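Local coordinates for putative immunoglobulin A1 protease (Bacteroides ovatus, PDB 3N6Z), which is of unknown function but may be an immunoglobulin A1 protease, and folds as a parallel beta-helix, at residues R59-V64 with Q88-S93; V136-S141 with I147-G152. All coordinates share one frame; numbering follows the deposited sequence. Where two conformers were deposited one is given.

Contact 1. Residues R59-V64 with Q88-S93; sequences RNMRSV and QSLNGS
Met61, present as selenomethionine, and Leu90 meet near the N-terminal end of the parallel beta-helix, where the short helix 61-64 lies against the loop between strands 79-80 and 100-105. Their side chains cross at about a right angle. Met61 runs out to SE and then bends, chi3 67°, which brings its terminal CE to 3.5 Å from CD1 of Leu90. The other branch of the leucine serves the start of the helix: Leu90 CD2 is 3.8 Å from Met61 CB and also 3.8 Å from the backbone N of Arg62. A forked leucine suits this place because its two methyls can touch the end and the root of Met61 at once, while the flexible methionine reaches on to Ile52, Phe73 and Phe102 of neighbouring strands.

Arg62 works at the more open side. Its CG stands between the backbone N and the carbonyl carbon (chi1 61°), and the long chain carries the guanidinium toward Gln88, while NE and NH2 are taken by Tyr13 OH and Asp86 O. Two outside bonds thus fix the rotation of the group and leave NH1 directed at the loop. Gln88 N lies obliquely to the guanidinium, 3.7 Å from Arg62 NH1. A water completes the link, accepting a weak 3.1 Å bond from Arg62 NH1 and donating to Gln88 O at 2.8 Å.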
ATOM      1  N   ARG A  59      14.826 -12.603   6.146  1.00  9.52           N
ATOM      2  CA  ARG A  59      14.220 -13.920   5.947  1.00 10.00           C
ATOM      3  C   ARG A  59      14.019 -14.695   7.252  1.00  9.39           C
ATOM      4  O   ARG A  59      13.309 -15.681   7.253  1.00 13.70           O
ATOM      5  CB  ARG A  59      15.022 -14.722   4.928  1.00 11.53           C
ATOM      6  CG  ARG A  59      14.898 -14.115   3.528  1.00 11.74           C
ATOM      7  CD  ARG A  59      15.978 -14.571   2.572  1.00 13.19           C
ATOM      8  NE  ARG A  59      15.893 -16.009   2.393  1.00 12.22           N
ATOM      9  CZ  ARG A  59      16.875 -16.867   2.700  1.00 14.73           C
ATOM     10  NH1 ARG A  59      18.086 -16.443   3.094  1.00 17.25           N
ATOM     11  NH2 ARG A  59      16.659 -18.161   2.566  1.00 16.05           N
ATOM     12  N   ASN A  60      14.577 -14.234   8.355  1.00  8.79           N
ATOM     13  CA  ASN A  60      14.348 -14.839   9.671  1.00  9.68           C
ATOM     14  C   ASN A  60      13.115 -14.292  10.387  1.00  7.75           C
ATOM     15  O   ASN A  60      12.715 -14.831  11.417  1.00  8.97           O
ATOM     16  CB  ASN A  60      15.582 -14.734  10.595  1.00  9.61           C
ATOM     17  CG  ASN A  60      16.764 -15.557  10.088  1.00 10.16           C
ATOM     18  OD1 ASN A  60      16.570 -16.608   9.442  1.00 10.85           O
ATOM     19  ND2 ASN A  60      17.991 -15.091  10.379  1.00  9.70           N
HETATM   20  N   MSE A  61      12.486 -13.232   9.843  1.00  8.69           N
HETATM   21  CA  MSE A  61      11.310 -12.649  10.502  1.00  7.93           C
HETATM   22  C   MSE A  61      10.248 -13.729  10.750  1.00  7.40           C
HETATM   23  O   MSE A  61       9.636 -13.763  11.813  1.00  8.55           O
HETATM   24  CB  MSE A  61      10.701 -11.519   9.687  1.00  7.87           C
HETATM   25  CG  MSE A  61      11.595 -10.302   9.552  1.00  9.08           C
HETATM   26 SE   MSE A  61      10.817  -8.944   8.426  0.75  6.41          SE
HETATM   27  CE  MSE A  61       9.315  -8.477   9.594  1.00  8.67           C
ATOM     28  N   ARG A  62       9.980 -14.547   9.741  1.00  8.32           N
ATOM     29  CA  ARG A  62       8.899 -15.533   9.863  1.00  9.84           C
ATOM     30  C   ARG A  62       9.112 -16.502  11.018  1.00  9.36           C
ATOM     31  O   ARG A  62       8.148 -17.000  11.624  1.00 12.36           O
ATOM     32  CB  ARG A  62       8.746 -16.295   8.566  1.00 10.91           C
ATOM     33  CG  ARG A  62       9.956 -17.075   8.139  1.00 15.55           C
ATOM     34  CD  ARG A  62       9.447 -17.921   6.965  1.00 25.04           C
ATOM     35  NE  ARG A  62      10.252 -17.887   5.782  1.00 35.83           N
ATOM     36  CZ  ARG A  62       9.795 -18.004   4.517  1.00 38.14           C
ATOM     37  NH1 ARG A  62       8.470 -18.056   4.175  1.00 29.82           N
ATOM     38  NH2 ARG A  62      10.710 -18.006   3.563  1.00 34.74           N
ATOM     39  N   SER A  63      10.372 -16.744  11.375  1.00  8.80           N
ATOM     40  CA  SER A  63      10.735 -17.734  12.400  0.70  7.82           C
ATOM     41  C   SER A  63      10.471 -17.233  13.819  1.00  9.53           C
ATOM     42  O   SER A  63      10.470 -18.017  14.738  1.00 11.39           O
ATOM     43  CB  SER A  63      12.213 -18.101  12.239  0.70  8.64           C
ATOM     44  OG  SER A  63      12.518 -18.444  10.872  0.70  7.62           O
ATOM     45  N   VAL A  64      10.301 -15.916  13.987  1.00  8.01           N
ATOM     46  CA  VAL A  64      10.181 -15.328  15.336  1.00  8.07           C
ATOM     47  C   VAL A  64       8.839 -14.631  15.585  1.00  7.73           C
ATOM     48  O   VAL A  64       8.613 -14.024  16.641  1.00  8.46           O
ATOM     49  CB  VAL A  64      11.376 -14.369  15.637  1.00  8.44           C
ATOM     50  CG1 VAL A  64      12.690 -15.133  15.702  1.00 10.60           C
ATOM     51  CG2 VAL A  64      11.386 -13.177  14.668  1.00  8.37           C
ATOM     52  N   GLN A  88       7.348 -16.004   1.254  1.00  8.87           N
ATOM     53  CA  GLN A  88       5.897 -15.971   1.257  1.00  8.26           C
ATOM     54  C   GLN A  88       5.518 -14.975   2.360  1.00  8.27           C
ATOM     55  O   GLN A  88       6.268 -14.737   3.304  1.00  9.22           O
ATOM     56  CB  GLN A  88       5.305 -17.367   1.445  1.00  9.75           C
ATOM     57  CG  GLN A  88       5.679 -18.312   0.286  1.00 11.45           C
ATOM     58  CD  GLN A  88       5.017 -19.674   0.367  1.00 13.36           C
ATOM     59  OE1 GLN A  88       4.219 -19.935   1.260  1.00 16.05           O
ATOM     60  NE2 GLN A  88       5.325 -20.531  -0.590  1.00 13.94           N
ATOM     61  N   SER A  89       4.361 -14.356   2.207  1.00  7.96           N
ATOM     62  CA  SER A  89       3.988 -13.264   3.079  1.00  8.10           C
ATOM     63  C   SER A  89       4.007 -13.648   4.555  1.00  9.15           C
ATOM     64  O   SER A  89       3.692 -14.793   4.918  1.00 10.67           O
ATOM     65  CB  SER A  89       2.651 -12.687   2.679  1.00  9.06           C
ATOM     66  OG  SER A  89       1.601 -13.583   2.957  1.00 10.74           O
ATOM     67  N   LEU A  90       4.396 -12.709   5.405  1.00  8.15           N
ATOM     68  CA  LEU A  90       4.614 -13.028   6.819  1.00  8.37           C
ATOM     69  C   LEU A  90       3.373 -13.518   7.535  1.00  9.07           C
ATOM     70  O   LEU A  90       3.464 -14.437   8.350  1.00  9.76           O
ATOM     71  CB  LEU A  90       5.204 -11.802   7.527  1.00  8.04           C
ATOM     72  CG  LEU A  90       6.614 -11.430   7.113  1.00  8.88           C
ATOM     73  CD1 LEU A  90       6.963  -9.995   7.450  1.00 11.00           C
ATOM     74  CD2 LEU A  90       7.599 -12.416   7.771  1.00 11.34           C
ATOM     75  N   ASN A  91       2.236 -12.887   7.227  1.00  7.98           N
ATOM     76  CA  ASN A  91       1.000 -13.176   7.967  1.00  7.84           C
ATOM     77  C   ASN A  91      -0.186 -13.435   7.051  1.00  7.39           C
ATOM     78  O   ASN A  91      -1.326 -13.204   7.429  1.00  8.95           O
ATOM     79  CB  ASN A  91       0.679 -12.047   8.930  1.00  7.57           C
ATOM     80  CG  ASN A  91      -0.420 -12.389   9.931  1.00  7.56           C
ATOM     81  OD1 ASN A  91      -0.432 -13.495  10.506  1.00  7.89           O
ATOM     82  ND2 ASN A  91      -1.338 -11.449  10.149  1.00  8.12           N
ATOM     83  N   GLY A  92       0.093 -13.947   5.849  1.00  9.27           N
ATOM     84  CA  GLY A  92      -0.993 -14.199   4.897  1.00 10.11           C
ATOM     85  C   GLY A  92      -1.753 -15.482   5.005  1.00 12.04           C
ATOM     86  O   GLY A  92      -2.790 -15.621   4.365  1.00 15.09           O
ATOM     87  N   SER A  93      -1.268 -16.417   5.799  1.00 11.85           N
ATOM     88  CA  SER A  93      -1.919 -17.727   5.892  0.70 14.75           C
ATOM     89  C   SER A  93      -2.653 -17.961   7.218  1.00 11.46           C
ATOM     90  O   SER A  93      -2.618 -17.121   8.143  1.00 10.41           O
ATOM     91  CB  SER A  93      -0.902 -18.809   5.599  0.70 20.18           C
ATOM     92  OG  SER A  93       0.080 -18.881   6.600  0.70 25.55           O
TER
HETATM   93  O   HOH W   1       6.606 -16.142   5.741  1.00 18.02           O

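Contact 2. Residues V136-S141 with I147-G152; sequences VNASVS and IGIITG
Val140 and Ala138 point inward from strand 138-141 and meet Ile147 and Ile149 across the interior of the parallel beta-helix. The two segments belong to one coil but to different faces: strand 138-141 stacks between 113-114 and 176-179, whereas 147-148 stacks on 183-184. The side-chain packing is apolar, methyl against methyl, with some methyls reaching backbone atoms.

Ala138 supplies the smallest bump. Its CB sits against the whole branched flank of Ile149, 3.6 Å from CG2 and 3.9 Å from CD1 of that residue; a side chain as small as alanine lets the isoleucine come close to the strand. Val140 is the next projection, and its CG2 settles into the dip between the two isoleucines: in the conformer described, it is 3.7 Å from Ile147 CD1 and 4.0 Å from Ile149 CG1. The floor of this dip is backbone, with Gly148 O 3.8 Å from Val140 CG2. Glycine suits position 148 because its face turned away from strand 138-141 is crowded by Thr151 O, to which its own N makes a weak bond as the chain bends round through Ile149 and Ile150.

Val140 and Ile149 also both touch Val177 on the next coil, so the fit extends along the helix axis. Ile147 slides past Val140 in the opposite direction. Its CG1 takes the position between N and the carbonyl carbon (chi1 65°), and chi2 of 171° extends the branch straight toward the opposing strand. The tip therefore passes beyond the valine to the main chain: Ile147 CD1 rests 3.7 Å from both N and C of Ser141.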
ATOM      1  N   VAL A 136      11.869  -0.450  -3.097  1.00  9.19           N
ATOM      2  CA  VAL A 136      12.361  -0.036  -4.409  1.00  8.28           C
ATOM      3  C   VAL A 136      12.434  -1.237  -5.341  1.00  8.75           C
ATOM      4  O   VAL A 136      13.026  -2.262  -5.002  1.00  8.46           O
ATOM      5  CB  VAL A 136      13.740   0.644  -4.290  1.00  9.71           C
ATOM      6  CG1 VAL A 136      14.371   0.877  -5.675  1.00 11.08           C
ATOM      7  CG2 VAL A 136      13.647   1.934  -3.454  1.00 11.53           C
ATOM      8  N   ASN A 137      11.795  -1.118  -6.505  1.00  8.61           N
ATOM      9  CA  ASN A 137      11.797  -2.196  -7.517  0.60  8.95           C
ATOM     10  C   ASN A 137      11.279  -3.510  -6.967  1.00  9.21           C
ATOM     11  O   ASN A 137      11.872  -4.579  -7.159  1.00 10.51           O
ATOM     12  CB  ASN A 137      13.190  -2.432  -8.151  0.60 10.15           C
ATOM     13  CG  ASN A 137      13.115  -3.367  -9.360  0.60 10.81           C
ATOM     14  OD1 ASN A 137      12.220  -3.225 -10.208  0.60 12.67           O
ATOM     15  ND2 ASN A 137      13.985  -4.379  -9.397  0.60 11.83           N
ATOM     16  N   ALA A 138      10.165  -3.438  -6.238  1.00  7.58           N
ATOM     17  CA  ALA A 138       9.462  -4.619  -5.805  1.00  8.11           C
ATOM     18  C   ALA A 138       8.683  -5.201  -6.973  1.00  8.65           C
ATOM     19  O   ALA A 138       8.259  -4.491  -7.886  1.00  9.94           O
ATOM     20  CB  ALA A 138       8.507  -4.284  -4.645  1.00  9.19           C
ATOM     21  N   SER A 139       8.398  -6.496  -6.897  1.00  8.61           N
ATOM     22  CA  SER A 139       7.510  -7.140  -7.861  0.70 10.13           C
ATOM     23  C   SER A 139       6.693  -8.196  -7.152  1.00  8.41           C
ATOM     24  O   SER A 139       7.234  -9.192  -6.673  1.00 10.06           O
ATOM     25  CB  SER A 139       8.295  -7.786  -8.999  0.70 10.55           C
ATOM     26  OG  SER A 139       7.431  -8.468  -9.892  0.70 12.82           O
ATOM     27  N   VAL A 140       5.386  -7.973  -7.081  1.00  8.89           N
ATOM     28  CA  VAL A 140       4.459  -8.913  -6.433  0.70  8.55           C
ATOM     29  C   VAL A 140       3.367  -9.261  -7.431  1.00  9.01           C
ATOM     30  O   VAL A 140       2.868  -8.404  -8.174  1.00 10.12           O
ATOM     31  CB  VAL A 140       3.844  -8.413  -5.082  0.70  9.29           C
ATOM     32  CG1 VAL A 140       4.972  -8.155  -4.071  0.70 10.67           C
ATOM     33  CG2 VAL A 140       2.936  -7.183  -5.289  0.70  8.47           C
ATOM     34  N   SER A 141       2.967 -10.530  -7.442  1.00  8.75           N
ATOM     35  CA  SER A 141       1.997 -11.013  -8.420  0.60 10.59           C
ATOM     36  C   SER A 141       1.110 -12.104  -7.837  1.00  9.93           C
ATOM     37  O   SER A 141       1.600 -12.957  -7.106  1.00 11.28           O
ATOM     38  CB  SER A 141       2.726 -11.537  -9.661  0.60 11.96           C
ATOM     39  OG  SER A 141       1.801 -11.891 -10.666  0.60 18.23           O
ATOM     40  N   ILE A 147      -3.927  -7.901  -3.976  1.00  8.56           N
ATOM     41  CA  ILE A 147      -2.647  -7.666  -3.310  1.00  8.45           C
ATOM     42  C   ILE A 147      -2.105  -6.256  -3.553  1.00  8.36           C
ATOM     43  O   ILE A 147      -2.586  -5.528  -4.397  1.00  9.07           O
ATOM     44  CB  ILE A 147      -1.592  -8.706  -3.701  1.00  8.66           C
ATOM     45  CG1 ILE A 147      -1.223  -8.606  -5.198  1.00 10.10           C
ATOM     46  CG2 ILE A 147      -1.983 -10.128  -3.283  1.00 11.27           C
ATOM     47  CD1 ILE A 147      -0.030  -9.446  -5.607  1.00 11.04           C
ATOM     48  N   GLY A 148      -1.130  -5.904  -2.731  1.00  7.43           N
ATOM     49  CA  GLY A 148      -0.267  -4.754  -2.876  1.00  7.91           C
ATOM     50  C   GLY A 148       1.144  -5.115  -2.475  1.00  6.47           C
ATOM     51  O   GLY A 148       1.388  -6.199  -1.972  1.00  8.59           O
ATOM     52  N   ILE A 149       2.105  -4.212  -2.720  1.00  6.57           N
ATOM     53  CA  ILE A 149       3.507  -4.537  -2.417  1.00  6.76           C
ATOM     54  C   ILE A 149       3.721  -4.743  -0.934  1.00  6.61           C
ATOM     55  O   ILE A 149       4.337  -5.716  -0.529  1.00  7.75           O
ATOM     56  CB  ILE A 149       4.484  -3.466  -2.989  1.00  7.07           C
ATOM     57  CG1 ILE A 149       4.621  -3.687  -4.498  1.00  9.62           C
ATOM     58  CG2 ILE A 149       5.869  -3.515  -2.315  1.00  8.93           C
ATOM     59  CD1 ILE A 149       5.114  -2.467  -5.298  1.00  9.86           C
ATOM     60  N   ILE A 150       3.246  -3.814  -0.108  1.00  6.58           N
ATOM     61  CA  ILE A 150       3.501  -3.914   1.321  1.00  7.06           C
ATOM     62  C   ILE A 150       2.616  -4.976   1.985  1.00  7.23           C
ATOM     63  O   ILE A 150       3.101  -5.771   2.800  1.00  7.31           O
ATOM     64  CB  ILE A 150       3.378  -2.536   2.025  1.00  7.17           C
ATOM     65  CG1 ILE A 150       4.337  -1.523   1.347  1.00  8.77           C
ATOM     66  CG2 ILE A 150       3.674  -2.671   3.535  1.00  9.17           C
ATOM     67  CD1 ILE A 150       4.569  -0.183   2.071  1.00  8.04           C
ATOM     68  N   THR A 151       1.349  -5.052   1.590  1.00  6.64           N
ATOM     69  CA  THR A 151       0.456  -6.045   2.176  1.00  7.27           C
ATOM     70  C   THR A 151      -0.708  -6.347   1.271  1.00  6.70           C
ATOM     71  O   THR A 151      -1.075  -5.531   0.409  1.00  7.24           O
ATOM     72  CB  THR A 151      -0.008  -5.595   3.582  1.00  6.66           C
ATOM     73  OG1 THR A 151      -0.548  -6.695   4.306  1.00  7.29           O
ATOM     74  CG2 THR A 151      -1.028  -4.444   3.473  1.00  7.81           C
ATOM     75  N   GLY A 152      -1.310  -7.501   1.494  1.00  6.83           N
ATOM     76  CA  GLY A 152      -2.582  -7.861   0.850  1.00  7.52           C
ATOM     77  C   GLY A 152      -3.707  -7.122   1.532  1.00  7.45           C
ATOM     78  O   GLY A 152      -4.289  -6.235   0.915  1.00  9.85           O
TER

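Contact 1 and contact 2 follow one another along the chain, the first closing before the second opens, and do not touch: their centres are about 15 Å apart and their nearest atoms about 7 Å. Contact 1 is the more peripheral, its centre about 18 Å from the centre of the chain, against about 8 Å for that of contact 2, and the water and arginine at its more open side contrast with the apolar interior fit of the other. The chain between them ties the two together: the backbones of Leu90 and Asn91 bond to Phe122 and Phe123, and the side chain of Phe123 is touched by Ile150 and Thr151. No active site or ligand is established here, so neither contact can be assigned to one.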